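Local coordinates for protein PaxB (Photorhabdus luminescens, PDB 6EK4) that probably serves as one component of a two-component alpha-helical pore-forming toxin of the YaxAB kind, which assembles with its partner into pores in target membranes, at residues A[236-241]-A[254-259]; A[169-174]-A[270-275]; A[202-207]-A[225-230]; A[147-152]-A[283-288]. All blocks are in the same frame, centred on the assembly; numbering follows the deposited sequence.

Contact 1 of 4, residues A[236-241]-A[254-259]; sequences KILGNI and RAKLDE
The last turn of helix 217-237 comes up against the flank of the long helix 247-321, with the CA atoms of I237 and K256 8.2 Å apart. I237 carries the apolar part of the contact: its CD1 lies 3.5 Å from CD1 of L257 and 3.7 Å from CD2 of the same leucine, so one methyl meets both tips of the forked side chain. The two chains cross obliquely. With CG1 of I237 anti to its carbonyl carbon (chi1 -65°) and the rest of the branch extended, the end methyl is carried forward to L257, while CG2 sits beside the aliphatic stem of K256, 4.3 Å from its CD. A branched isoleucine thus reaches two neighbours at once. K256, at the exposed edge, runs extended toward helix 217-237, and its NZ comes within 4.2 Å of CD2 of L238, a length of chain that suits lysine at the edge of a contact. L238 also rests on E249, D252 and A253. G239 then takes a positive phi of 74°, easy for a residue without a side chain, and the chain leaves the helix. Behind the interface R254 and D258, one turn apart, form a weak salt bridge; R181 forms a salt bridge with D258, and Q188 accepts a hydrogen bond from R254. The whole is a helix-loop-helix connection, in which the end of helix 217-237 packs by aliphatic side chains against an early turn of the helix that follows it, 247-321.

Contact 2 of 4, residues A[169-174]-A[270-275]; sequences QQEKNK and DLKIQL
NZ of K174 is held by two oxygens, OE1 of E171 one turn back on its own helix and OD1 of N265 on helix 247-321, while the other oxygen of that glutamate looks toward K272. The salt bridge from K174 NZ to E171 OE1 is 3.1 Å long and reaches the carboxylate on its syn side, 23° out of plane. E171 OE2 is 4.5 Å from NZ of K272, too far for a salt bridge, yet the opposite charges should attract. One oxygen is thus turned to each ammonium group, the two approaching from different directions with their NZ atoms 6.6 Å apart, and the negative charge probably eases their mutual repulsion. K272 comes to it with a fully extended chain from the exposed side of its helix, where a long, flexible, charged residue is at home. Beneath this charged edge CG of Q170 touches CD1 of L271 at 4.3 Å. The glutamine bends at CG (chi2 -82°), presenting its methylene to the leucine and turning its amide aside, so a polar residue still contributes an apolar patch. The CA atoms of Q170 and L271 are 9.9 Å apart, a loose pairing in which side chains only graze. Each residue finds further neighbours on the partner helix: Q170 lies on I264, D267 and C268, and L271 on D166 and I167. Helices 149-193 and 247-321 run antiparallel here, joined at a thin surface contact along the rod, with no strand involved.

Contact 3 of 4, residues A[202-207]-A[225-230]; sequences DYIPNI and QAIKQG
I207 and I227 lose the largest areas to this contact, followed by K228. I207 sits on the loop that leads into helix 217-237 and lies against the flank of the helix that follows: its CD1 lies 3.7 Å from NZ of K228 and 4.0 Å from CG of K228. Its CG1 is anti to the backbone N (chi1 -156°), which extends the branch toward the lysine and puts CG2 in the crowded position between N and carbonyl carbon. K228 answers with a chain bent at CG and again near its end, so that its methylenes and its NZ meet the isoleucine. Lysine suits this exposed edge, where its CB and CG can lie by the isoleucine methyl and its charged end remains near the surface. Deeper in, CG2 of I227 meets CG2 of I204 at 3.7 Å, the two isoleucines lying alongside and pointing opposite ways. The same methyl of I227 is 3.8 Å from O of P205, a contact of apolar carbon with a carbonyl. I204 also touches L245, Y247 and V231, and I227 touches V190 and I191 of helix 149-193, so these aliphatic side chains suit a buried place with apolar neighbours on several sides. With no hydrogen bond between 202-207 and 225-230, the contact probably rests mainly on burial of isoleucine carbon, while backbone bonds to L245 and Y247 hold the loop elsewhere; one lysine marks the outer edge toward solvent.

Contact 4 of 4, residues A[147-152]-A[283-288]; sequences ERLESS and AGIEDV
Apolar contacts make up this interface, and L149 stands at its centre, facing I285 and V288 on helix 247-321. CG of L149 lies 4.1 Å from CG2 of I285, the leucine and isoleucine running side by side with their ends directed contrary ways, and its CD2 packs on CG1 of V288, where the valine is set nearly perpendicular to the leucine. With CG1 of V288 anti to the backbone N (chi1 174°), that methyl faces the leucine. I285 uses its other branch too: CD1 is 4.0 Å from CB of S152, so a small residue one turn along lets the isoleucine lie close to the helix backbone. Both I285 and V288 are buried, as is L149, and these aliphatic residues suit a place without polar partners across the contact. The polar interactions stay within 147-152. OG of S152 donates to O of R148 at 3.1 Å, in the carbonyl plane with a C=O...OG angle of 157°, and N of S152 bonds to that same oxygen. Two donors from one residue thus hold the carbonyl of the N-cap residue R148, and the hydroxyl hydrogen of S152 is used at the start of its own helix. I43 of helix 42-73 touches L149 and V288, adding a third helix. Pairs spaced three residues apart, L149 with S152 and I285 with V288, on helices running in opposite directions are the pattern of an antiparallel helical bundle, as seen in this toxin's rod.

Helix 247-321 takes part in contacts 1, 2 and 4, and helix 217-237 in contacts 1 and 3. Helix 149-193 pairs with the long helix in contacts 2 and 4. Centre to centre, contact 4 lies about 26 Å from contact 2, contact 2 about 22 Å from contact 1, and contact 1 about 15 Å from contact 3. Contacts 3 and 4 are about 59 Å apart. Contact 4 closes the widest loop in sequence, contact 2 lies inside it, and contacts 3 and 1 follow each other in series within contact 2. The chain thus builds an extended rod of long helices, consistent with an alpha-helical pore-forming toxin, whose far end is formed by the segment between the two longest helices.

Contact 1 of 4, residues A[236-241]-A[254-259]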
loop_
_atom_site.group_PDB
_atom_site.type_symbol
_atom_site.label_atom_id
_atom_site.label_comp_id
_atom_site.label_asym_id
_atom_site.label_seq_id
_atom_site.Cartn_x
_atom_site.Cartn_y
_atom_site.Cartn_z
ATOM N N LYS A 236 13.596 -50.122 18.754
ATOM C CA LYS A 236 13.950 -48.820 19.326
ATOM C C LYS A 236 12.712 -48.022 19.750
ATOM O O LYS A 236 12.749 -47.291 20.740
ATOM C CB LYS A 236 14.778 -48.011 18.321
ATOM C CG LYS A 236 15.394 -46.739 18.886
ATOM C CD LYS A 236 16.421 -46.155 17.928
ATOM C CE LYS A 236 17.026 -44.864 18.460
ATOM N NZ LYS A 236 16.057 -43.731 18.470
ATOM N N ILE A 237 11.624 -48.171 18.997
ATOM C CA ILE A 237 10.364 -47.478 19.285
ATOM C C ILE A 237 9.673 -48.061 20.523
ATOM O O ILE A 237 9.136 -47.316 21.345
ATOM C CB ILE A 237 9.406 -47.541 18.072
ATOM C CG1 ILE A 237 9.996 -46.770 16.887
ATOM C CG2 ILE A 237 8.034 -46.976 18.426
ATOM C CD1 ILE A 237 9.476 -47.231 15.542
ATOM N N LEU A 238 9.695 -49.385 20.652
ATOM C CA LEU A 238 9.051 -50.072 21.776
ATOM C C LEU A 238 9.929 -50.143 23.030
ATOM O O LEU A 238 9.499 -50.672 24.056
ATOM C CB LEU A 238 8.644 -51.490 21.367
ATOM C CG LEU A 238 7.701 -51.609 20.167
ATOM C CD1 LEU A 238 7.583 -53.062 19.738
ATOM C CD2 LEU A 238 6.331 -51.030 20.483
ATOM N N GLY A 239 11.151 -49.620 22.946
ATOM C CA GLY A 239 12.085 -49.646 24.070
ATOM C C GLY A 239 12.666 -51.027 24.312
ATOM O O GLY A 239 12.905 -51.414 25.459
ATOM N N ASN A 240 12.899 -51.766 23.228
ATOM C CA ASN A 240 13.441 -53.121 23.296
ATOM C C ASN A 240 14.940 -53.123 22.994
ATOM O O ASN A 240 15.351 -52.966 21.845
ATOM C CB ASN A 240 12.693 -54.038 22.318
ATOM C CG ASN A 240 13.091 -55.501 22.454
ATOM O OD1 ASN A 240 13.772 -55.896 23.403
ATOM N ND2 ASN A 240 12.656 -56.317 21.500
ATOM N N ILE A 241 15.745 -53.300 24.038
ATOM C CA ILE A 241 17.204 -53.375 23.910
ATOM C C ILE A 241 17.729 -54.700 24.469
ATOM O O ILE A 241 18.907 -54.816 24.818
ATOM C CB ILE A 241 17.901 -52.174 24.602
ATOM C CG1 ILE A 241 17.567 -52.102 26.105
ATOM C CG2 ILE A 241 17.506 -50.872 23.920
ATOM C CD1 ILE A 241 18.600 -52.728 27.021
ATOM N N ARG A 254 4.504 -49.968 14.234
ATOM C CA ARG A 254 4.009 -49.176 13.109
ATOM C C ARG A 254 2.822 -48.306 13.527
ATOM O O ARG A 254 2.709 -47.159 13.093
ATOM C CB ARG A 254 3.605 -50.090 11.943
ATOM C CG ARG A 254 2.948 -49.367 10.774
ATOM C CD ARG A 254 2.564 -50.324 9.658
ATOM N NE ARG A 254 1.543 -49.753 8.781
ATOM C CZ ARG A 254 1.000 -50.383 7.739
ATOM N NH1 ARG A 254 1.374 -51.618 7.418
ATOM N NH2 ARG A 254 0.074 -49.772 7.010
ATOM N N ALA A 255 1.944 -48.858 14.362
ATOM C CA ALA A 255 0.748 -48.149 14.818
ATOM C C ALA A 255 1.083 -46.864 15.576
ATOM O O ALA A 255 0.354 -45.879 15.476
ATOM C CB ALA A 255 -0.111 -49.060 15.682
ATOM N N LYS A 256 2.182 -46.881 16.330
ATOM C CA LYS A 256 2.648 -45.691 17.049
ATOM C C LYS A 256 3.194 -44.624 16.098
ATOM O O LYS A 256 3.003 -43.429 16.330
ATOM C CB LYS A 256 3.711 -46.061 18.089
ATOM C CG LYS A 256 3.150 -46.755 19.318
ATOM C CD LYS A 256 4.205 -46.906 20.403
ATOM C CE LYS A 256 3.626 -47.548 21.654
ATOM N NZ LYS A 256 4.672 -47.801 22.684
ATOM N N LEU A 257 3.873 -45.058 15.038
ATOM C CA LEU A 257 4.383 -44.139 14.013
ATOM C C LEU A 257 3.250 -43.494 13.216
ATOM O O LEU A 257 3.267 -42.285 12.984
ATOM C CB LEU A 257 5.363 -44.850 13.069
ATOM C CG LEU A 257 6.861 -44.713 13.375
ATOM C CD1 LEU A 257 7.165 -44.748 14.868
ATOM C CD2 LEU A 257 7.639 -45.797 12.645
ATOM N N ASP A 258 2.271 -44.299 12.804
ATOM C CA ASP A 258 1.083 -43.782 12.116
ATOM C C ASP A 258 0.337 -42.754 12.970
ATOM O O ASP A 258 -0.176 -41.764 12.447
ATOM C CB ASP A 258 0.131 -44.925 11.730
ATOM C CG ASP A 258 0.571 -45.663 10.476
ATOM O OD1 ASP A 258 0.934 -44.997 9.484
ATOM O OD2 ASP A 258 0.533 -46.911 10.474
ATOM N N GLU A 259 0.286 -42.996 14.279
ATOM C CA GLU A 259 -0.347 -42.071 15.221
ATOM C C GLU A 259 0.436 -40.764 15.345
ATOM O O GLU A 259 -0.161 -39.694 15.480
ATOM C CB GLU A 259 -0.489 -42.726 16.601
ATOM C CG GLU A 259 -1.167 -41.851 17.648
ATOM C CD GLU A 259 -1.356 -42.551 18.983
ATOM O OE1 GLU A 259 -1.450 -41.846 20.010
ATOM O OE2 GLU A 259 -1.410 -43.801 19.014
#

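Contact 2 of 4, residues A[169-174]-A[270-275]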
loop_
_atom_site.group_PDB
_atom_site.type_symbol
_atom_site.label_atom_id
_atom_site.label_comp_id
_atom_site.label_asym_id
_atom_site.label_seq_id
_atom_site.Cartn_x
_atom_site.Cartn_y
_atom_site.Cartn_z
ATOM N N GLN A 169 10.410 -27.716 10.773
ATOM C CA GLN A 169 10.886 -28.772 11.610
ATOM C C GLN A 169 9.894 -29.901 11.581
ATOM O O GLN A 169 10.256 -31.043 11.430
ATOM C CB GLN A 169 11.078 -28.288 13.021
ATOM C CG GLN A 169 12.251 -28.936 13.701
ATOM C CD GLN A 169 12.069 -28.935 15.180
ATOM O OE1 GLN A 169 11.396 -28.065 15.725
ATOM N NE2 GLN A 169 12.646 -29.918 15.845
ATOM N N GLN A 170 8.625 -29.578 11.711
ATOM C CA GLN A 170 7.599 -30.625 11.710
ATOM C C GLN A 170 7.665 -31.475 10.441
ATOM O O GLN A 170 7.577 -32.701 10.511
ATOM C CB GLN A 170 6.199 -30.014 11.851
ATOM C CG GLN A 170 5.914 -29.385 13.209
ATOM C CD GLN A 170 5.490 -30.394 14.261
ATOM O OE1 GLN A 170 5.900 -31.555 14.231
ATOM N NE2 GLN A 170 4.668 -29.949 15.206
ATOM N N GLU A 171 7.814 -30.822 9.289
ATOM C CA GLU A 171 7.937 -31.520 8.003
ATOM C C GLU A 171 9.162 -32.437 7.954
ATOM O O GLU A 171 9.133 -33.480 7.298
ATOM C CB GLU A 171 8.010 -30.516 6.845
ATOM C CG GLU A 171 6.688 -29.850 6.491
ATOM C CD GLU A 171 5.858 -30.658 5.506
ATOM O OE1 GLU A 171 5.610 -31.854 5.766
ATOM O OE2 GLU A 171 5.445 -30.090 4.472
ATOM N N LYS A 172 10.230 -32.042 8.644
ATOM C CA LYS A 172 11.469 -32.818 8.664
ATOM C C LYS A 172 11.350 -34.025 9.599
ATOM O O LYS A 172 11.807 -35.121 9.266
ATOM C CB LYS A 172 12.649 -31.932 9.073
ATOM C CG LYS A 172 13.994 -32.407 8.543
ATOM C CD LYS A 172 15.004 -31.268 8.482
ATOM C CE LYS A 172 16.168 -31.594 7.560
ATOM N NZ LYS A 172 16.974 -30.381 7.247
ATOM N N ASN A 173 10.738 -33.816 10.764
ATOM C CA ASN A 173 10.454 -34.907 11.701
ATOM C C ASN A 173 9.455 -35.914 11.134
ATOM O O ASN A 173 9.529 -37.104 11.442
ATOM C CB ASN A 173 9.927 -34.361 13.033
ATOM C CG ASN A 173 10.979 -33.594 13.813
ATOM O OD1 ASN A 173 12.130 -33.478 13.388
ATOM N ND2 ASN A 173 10.585 -33.063 14.965
ATOM N N LYS A 174 8.521 -35.433 10.313
ATOM C CA LYS A 174 7.559 -36.305 9.641
ATOM C C LYS A 174 8.257 -37.141 8.572
ATOM O O LYS A 174 8.011 -38.342 8.460
ATOM C CB LYS A 174 6.435 -35.490 8.996
ATOM C CG LYS A 174 5.172 -36.293 8.708
ATOM C CD LYS A 174 4.541 -35.936 7.368
ATOM C CE LYS A 174 4.151 -34.469 7.274
ATOM N NZ LYS A 174 3.522 -34.149 5.961
ATOM N N ASP A 270 -2.836 -26.891 11.397
ATOM C CA ASP A 270 -3.123 -25.785 12.315
ATOM C C ASP A 270 -2.108 -24.646 12.174
ATOM O O ASP A 270 -2.474 -23.475 12.289
ATOM C CB ASP A 270 -3.166 -26.275 13.767
ATOM C CG ASP A 270 -4.399 -27.115 14.069
ATOM O OD1 ASP A 270 -5.517 -26.704 13.683
ATOM O OD2 ASP A 270 -4.251 -28.181 14.705
ATOM N N LEU A 271 -0.844 -24.989 11.926
ATOM C CA LEU A 271 0.198 -23.984 11.699
ATOM C C LEU A 271 0.013 -23.259 10.363
ATOM O O LEU A 271 0.291 -22.063 10.263
ATOM C CB LEU A 271 1.595 -24.617 11.758
ATOM C CG LEU A 271 2.097 -25.018 13.149
ATOM C CD1 LEU A 271 3.303 -25.938 13.039
ATOM C CD2 LEU A 271 2.430 -23.796 13.991
ATOM N N LYS A 272 -0.450 -23.983 9.346
ATOM C CA LYS A 272 -0.707 -23.390 8.029
ATOM C C LYS A 272 -1.918 -22.450 8.034
ATOM O O LYS A 272 -1.995 -21.534 7.214
ATOM C CB LYS A 272 -0.873 -24.479 6.963
ATOM C CG LYS A 272 0.446 -25.107 6.541
ATOM C CD LYS A 272 0.251 -26.263 5.574
ATOM C CE LYS A 272 1.551 -27.022 5.355
ATOM N NZ LYS A 272 1.408 -28.130 4.371
ATOM N N ILE A 273 -2.855 -22.681 8.952
ATOM C CA ILE A 273 -3.964 -21.751 9.170
ATOM C C ILE A 273 -3.439 -20.461 9.804
ATOM O O ILE A 273 -3.779 -19.364 9.358
ATOM C CB ILE A 273 -5.067 -22.370 10.058
ATOM C CG1 ILE A 273 -5.777 -23.498 9.304
ATOM C CG2 ILE A 273 -6.083 -21.314 10.483
ATOM C CD1 ILE A 273 -6.513 -24.471 10.200
ATOM N N GLN A 274 -2.609 -20.599 10.837
ATOM C CA GLN A 274 -1.981 -19.447 11.492
ATOM C C GLN A 274 -1.090 -18.656 10.530
ATOM O O GLN A 274 -0.996 -17.433 10.632
ATOM C CB GLN A 274 -1.149 -19.891 12.698
ATOM C CG GLN A 274 -1.953 -20.472 13.851
ATOM C CD GLN A 274 -1.064 -21.003 14.962
ATOM O OE1 GLN A 274 -0.378 -20.239 15.643
ATOM N NE2 GLN A 274 -1.070 -22.318 15.154
ATOM N N LEU A 275 -0.441 -19.361 9.602
ATOM C CA LEU A 275 0.458 -18.737 8.631
ATOM C C LEU A 275 -0.294 -17.835 7.650
ATOM O O LEU A 275 0.189 -16.759 7.298
ATOM C CB LEU A 275 1.246 -19.807 7.865
ATOM C CG LEU A 275 2.386 -19.327 6.962
ATOM C CD1 LEU A 275 3.410 -18.521 7.748
ATOM C CD2 LEU A 275 3.051 -20.510 6.277
#

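Contact 3 of 4, residues A[202-207]-A[225-230]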
loop_
_atom_site.group_PDB
_atom_site.type_symbol
_atom_site.label_atom_id
_atom_site.label_comp_id
_atom_site.label_asym_id
_atom_site.label_seq_id
_atom_site.Cartn_x
_atom_site.Cartn_y
_atom_site.Cartn_z
ATOM N N ASP A 202 5.718 -66.936 16.613
ATOM C CA ASP A 202 5.713 -65.745 17.475
ATOM C C ASP A 202 6.798 -64.712 17.157
ATOM O O ASP A 202 6.484 -63.584 16.779
ATOM C CB ASP A 202 5.797 -66.147 18.955
ATOM C CG ASP A 202 4.646 -67.041 19.383
ATOM O OD1 ASP A 202 3.477 -66.647 19.182
ATOM O OD2 ASP A 202 4.910 -68.135 19.928
ATOM N N TYR A 203 8.063 -65.093 17.327
ATOM C CA TYR A 203 9.183 -64.169 17.135
ATOM C C TYR A 203 9.685 -64.136 15.695
ATOM O O TYR A 203 9.677 -65.151 14.996
ATOM C CB TYR A 203 10.328 -64.522 18.084
ATOM C CG TYR A 203 9.987 -64.262 19.531
ATOM C CD1 TYR A 203 9.475 -65.272 20.340
ATOM C CD2 TYR A 203 10.155 -62.996 20.087
ATOM C CE1 TYR A 203 9.153 -65.034 21.667
ATOM C CE2 TYR A 203 9.836 -62.746 21.411
ATOM C CZ TYR A 203 9.335 -63.768 22.198
ATOM O OH TYR A 203 9.016 -63.524 23.514
ATOM N N ILE A 204 10.116 -62.951 15.268
ATOM C CA ILE A 204 10.676 -62.742 13.936
ATOM C C ILE A 204 12.031 -63.446 13.863
ATOM O O ILE A 204 12.803 -63.387 14.821
ATOM C CB ILE A 204 10.838 -61.229 13.637
ATOM C CG1 ILE A 204 9.465 -60.563 13.502
ATOM C CG2 ILE A 204 11.642 -60.986 12.365
ATOM C CD1 ILE A 204 9.485 -59.064 13.707
ATOM N N PRO A 205 12.324 -64.125 12.736
ATOM C CA PRO A 205 13.608 -64.818 12.631
ATOM C C PRO A 205 14.809 -63.875 12.667
ATOM O O PRO A 205 14.737 -62.757 12.156
ATOM C CB PRO A 205 13.524 -65.521 11.267
ATOM C CG PRO A 205 12.484 -64.772 10.508
ATOM C CD PRO A 205 11.487 -64.357 11.544
ATOM N N ASN A 206 15.899 -64.338 13.276
ATOM C CA ASN A 206 17.152 -63.587 13.300
ATOM C C ASN A 206 17.784 -63.530 11.913
ATOM O O ASN A 206 17.354 -64.223 10.989
ATOM C CB ASN A 206 18.143 -64.201 14.301
ATOM C CG ASN A 206 17.933 -63.703 15.722
ATOM O OD1 ASN A 206 18.895 -63.492 16.461
ATOM N ND2 ASN A 206 16.676 -63.508 16.109
ATOM N N ILE A 207 18.812 -62.699 11.782
ATOM C CA ILE A 207 19.502 -62.520 10.509
ATOM C C ILE A 207 20.260 -63.792 10.097
ATOM O O ILE A 207 20.397 -64.076 8.908
ATOM C CB ILE A 207 20.443 -61.285 10.556
ATOM C CG1 ILE A 207 20.702 -60.749 9.148
ATOM C CG2 ILE A 207 21.745 -61.602 11.288
ATOM C CD1 ILE A 207 21.460 -59.439 9.121
ATOM N N GLN A 225 18.071 -57.874 4.531
ATOM C CA GLN A 225 18.247 -56.442 4.783
ATOM C C GLN A 225 16.934 -55.814 5.254
ATOM O O GLN A 225 16.935 -54.926 6.107
ATOM C CB GLN A 225 18.748 -55.724 3.523
ATOM C CG GLN A 225 19.816 -54.672 3.782
ATOM C CD GLN A 225 21.186 -55.287 4.020
ATOM O OE1 GLN A 225 21.430 -55.902 5.059
ATOM N NE2 GLN A 225 22.089 -55.121 3.057
ATOM N N ALA A 226 15.819 -56.276 4.688
ATOM C CA ALA A 226 14.495 -55.776 5.056
ATOM C C ALA A 226 14.172 -56.065 6.521
ATOM O O ALA A 226 13.788 -55.162 7.262
ATOM C CB ALA A 226 13.430 -56.379 4.152
ATOM N N ILE A 227 14.342 -57.321 6.928
ATOM C CA ILE A 227 14.058 -57.740 8.303
ATOM C C ILE A 227 14.927 -56.958 9.289
ATOM O O ILE A 227 14.414 -56.363 10.236
ATOM C CB ILE A 227 14.294 -59.259 8.505
ATOM C CG1 ILE A 227 13.335 -60.092 7.640
ATOM C CG2 ILE A 227 14.141 -59.646 9.974
ATOM C CD1 ILE A 227 11.909 -60.148 8.144
ATOM N N LYS A 228 16.237 -56.953 9.052
ATOM C CA LYS A 228 17.193 -56.294 9.946
ATOM C C LYS A 228 16.865 -54.814 10.166
ATOM O O LYS A 228 16.948 -54.320 11.289
ATOM C CB LYS A 228 18.619 -56.423 9.399
ATOM C CG LYS A 228 19.712 -56.093 10.409
ATOM C CD LYS A 228 20.854 -55.324 9.759
ATOM C CE LYS A 228 22.055 -55.191 10.684
ATOM N NZ LYS A 228 22.909 -56.411 10.674
ATOM N N GLN A 229 16.497 -54.116 9.094
ATOM C CA GLN A 229 16.206 -52.682 9.170
ATOM C C GLN A 229 14.912 -52.389 9.932
ATOM O O GLN A 229 14.889 -51.525 10.810
ATOM C CB GLN A 229 16.141 -52.064 7.767
ATOM C CG GLN A 229 17.500 -51.883 7.106
ATOM C CD GLN A 229 17.404 -51.365 5.682
ATOM O OE1 GLN A 229 16.443 -50.687 5.316
ATOM N NE2 GLN A 229 18.406 -51.680 4.870
ATOM N N GLY A 230 13.844 -53.108 9.598
ATOM C CA GLY A 230 12.544 -52.901 10.238
ATOM C C GLY A 230 12.488 -53.356 11.685
ATOM O O GLY A 230 11.796 -52.748 12.503
#

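Contact 4 of 4, residues A[147-152]-A[283-288]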
loop_
_atom_site.group_PDB
_atom_site.type_symbol
_atom_site.label_atom_id
_atom_site.label_comp_id
_atom_site.label_asym_id
_atom_site.label_seq_id
_atom_site.Cartn_x
_atom_site.Cartn_y
_atom_site.Cartn_z
ATOM N N GLU A 147 1.410 5.066 14.302
ATOM C CA GLU A 147 1.790 4.864 15.703
ATOM C C GLU A 147 1.991 3.376 15.987
ATOM O O GLU A 147 1.057 2.584 15.859
ATOM C CB GLU A 147 0.742 5.447 16.655
ATOM C CG GLU A 147 0.887 6.944 16.877
ATOM C CD GLU A 147 -0.189 7.522 17.780
ATOM O OE1 GLU A 147 -0.216 8.761 17.946
ATOM O OE2 GLU A 147 -1.007 6.748 18.325
ATOM N N ARG A 148 3.218 3.019 16.367
ATOM C CA ARG A 148 3.640 1.630 16.608
ATOM C C ARG A 148 3.161 0.624 15.550
ATOM O O ARG A 148 2.773 -0.500 15.878
ATOM C CB ARG A 148 3.262 1.169 18.027
ATOM C CG ARG A 148 1.774 1.145 18.351
ATOM C CD ARG A 148 1.517 0.386 19.642
ATOM N NE ARG A 148 0.260 0.779 20.273
ATOM C CZ ARG A 148 -0.152 0.350 21.466
ATOM N NH1 ARG A 148 0.588 -0.500 22.175
ATOM N NH2 ARG A 148 -1.313 0.777 21.953
ATOM N N LEU A 149 3.207 1.032 14.283
ATOM C CA LEU A 149 2.880 0.135 13.176
ATOM C C LEU A 149 4.150 -0.558 12.675
ATOM O O LEU A 149 4.095 -1.692 12.199
ATOM C CB LEU A 149 2.185 0.890 12.038
ATOM C CG LEU A 149 1.070 0.094 11.352
ATOM C CD1 LEU A 149 -0.182 0.056 12.218
ATOM C CD2 LEU A 149 0.750 0.675 9.987
ATOM N N GLU A 150 5.285 0.133 12.782
ATOM C CA GLU A 150 6.599 -0.486 12.588
ATOM C C GLU A 150 6.860 -1.542 13.666
ATOM O O GLU A 150 7.551 -2.534 13.421
ATOM C CB GLU A 150 7.709 0.572 12.624
ATOM C CG GLU A 150 7.768 1.468 11.394
ATOM C CD GLU A 150 8.580 0.871 10.255
ATOM O OE1 GLU A 150 9.214 1.649 9.511
ATOM O OE2 GLU A 150 8.590 -0.370 10.100
ATOM N N SER A 151 6.312 -1.311 14.858
ATOM C CA SER A 151 6.371 -2.276 15.953
ATOM C C SER A 151 5.520 -3.507 15.645
ATOM O O SER A 151 5.959 -4.639 15.855
ATOM C CB SER A 151 5.893 -1.628 17.255
ATOM O OG SER A 151 5.965 -2.534 18.342
ATOM N N SER A 152 4.306 -3.275 15.148
ATOM C CA SER A 152 3.390 -4.359 14.783
ATOM C C SER A 152 3.924 -5.198 13.624
ATOM O O SER A 152 3.828 -6.424 13.647
ATOM C CB SER A 152 2.012 -3.802 14.421
ATOM O OG SER A 152 1.394 -3.211 15.549
ATOM N N ALA A 283 0.333 -8.215 5.126
ATOM C CA ALA A 283 -0.127 -7.582 3.889
ATOM C C ALA A 283 -0.994 -6.358 4.184
ATOM O O ALA A 283 -0.915 -5.352 3.480
ATOM C CB ALA A 283 -0.899 -8.580 3.037
ATOM N N GLY A 284 -1.817 -6.455 5.226
ATOM C CA GLY A 284 -2.644 -5.338 5.671
ATOM C C GLY A 284 -1.824 -4.180 6.210
ATOM O O GLY A 284 -2.092 -3.023 5.889
ATOM N N ILE A 285 -0.823 -4.493 7.033
ATOM C CA ILE A 285 0.080 -3.477 7.582
ATOM C C ILE A 285 0.877 -2.785 6.470
ATOM O O ILE A 285 1.107 -1.580 6.534
ATOM C CB ILE A 285 1.036 -4.077 8.641
ATOM C CG1 ILE A 285 0.252 -4.451 9.903
ATOM C CG2 ILE A 285 2.142 -3.093 9.008
ATOM C CD1 ILE A 285 1.008 -5.348 10.862
ATOM N N GLU A 286 1.285 -3.547 5.455
ATOM C CA GLU A 286 1.996 -2.978 4.302
ATOM C C GLU A 286 1.123 -2.043 3.458
ATOM O O GLU A 286 1.635 -1.102 2.851
ATOM C CB GLU A 286 2.594 -4.082 3.417
ATOM C CG GLU A 286 4.053 -4.397 3.720
ATOM C CD GLU A 286 4.990 -3.228 3.439
ATOM O OE1 GLU A 286 4.635 -2.340 2.631
ATOM O OE2 GLU A 286 6.091 -3.197 4.030
ATOM N N ASP A 287 -0.182 -2.307 3.412
ATOM C CA ASP A 287 -1.119 -1.421 2.720
ATOM C C ASP A 287 -1.305 -0.106 3.478
ATOM O O ASP A 287 -1.443 0.950 2.862
ATOM C CB ASP A 287 -2.479 -2.103 2.518
ATOM C CG ASP A 287 -2.425 -3.250 1.516
ATOM O OD1 ASP A 287 -1.595 -3.208 0.583
ATOM O OD2 ASP A 287 -3.230 -4.196 1.659
ATOM N N VAL A 288 -1.303 -0.170 4.810
ATOM C CA VAL A 288 -1.409 1.033 5.643
ATOM C C VAL A 288 -0.158 1.901 5.486
ATOM O O VAL A 288 -0.256 3.127 5.417
ATOM C CB VAL A 288 -1.633 0.692 7.135
ATOM C CG1 VAL A 288 -1.596 1.952 7.992
ATOM C CG2 VAL A 288 -2.963 -0.023 7.329
#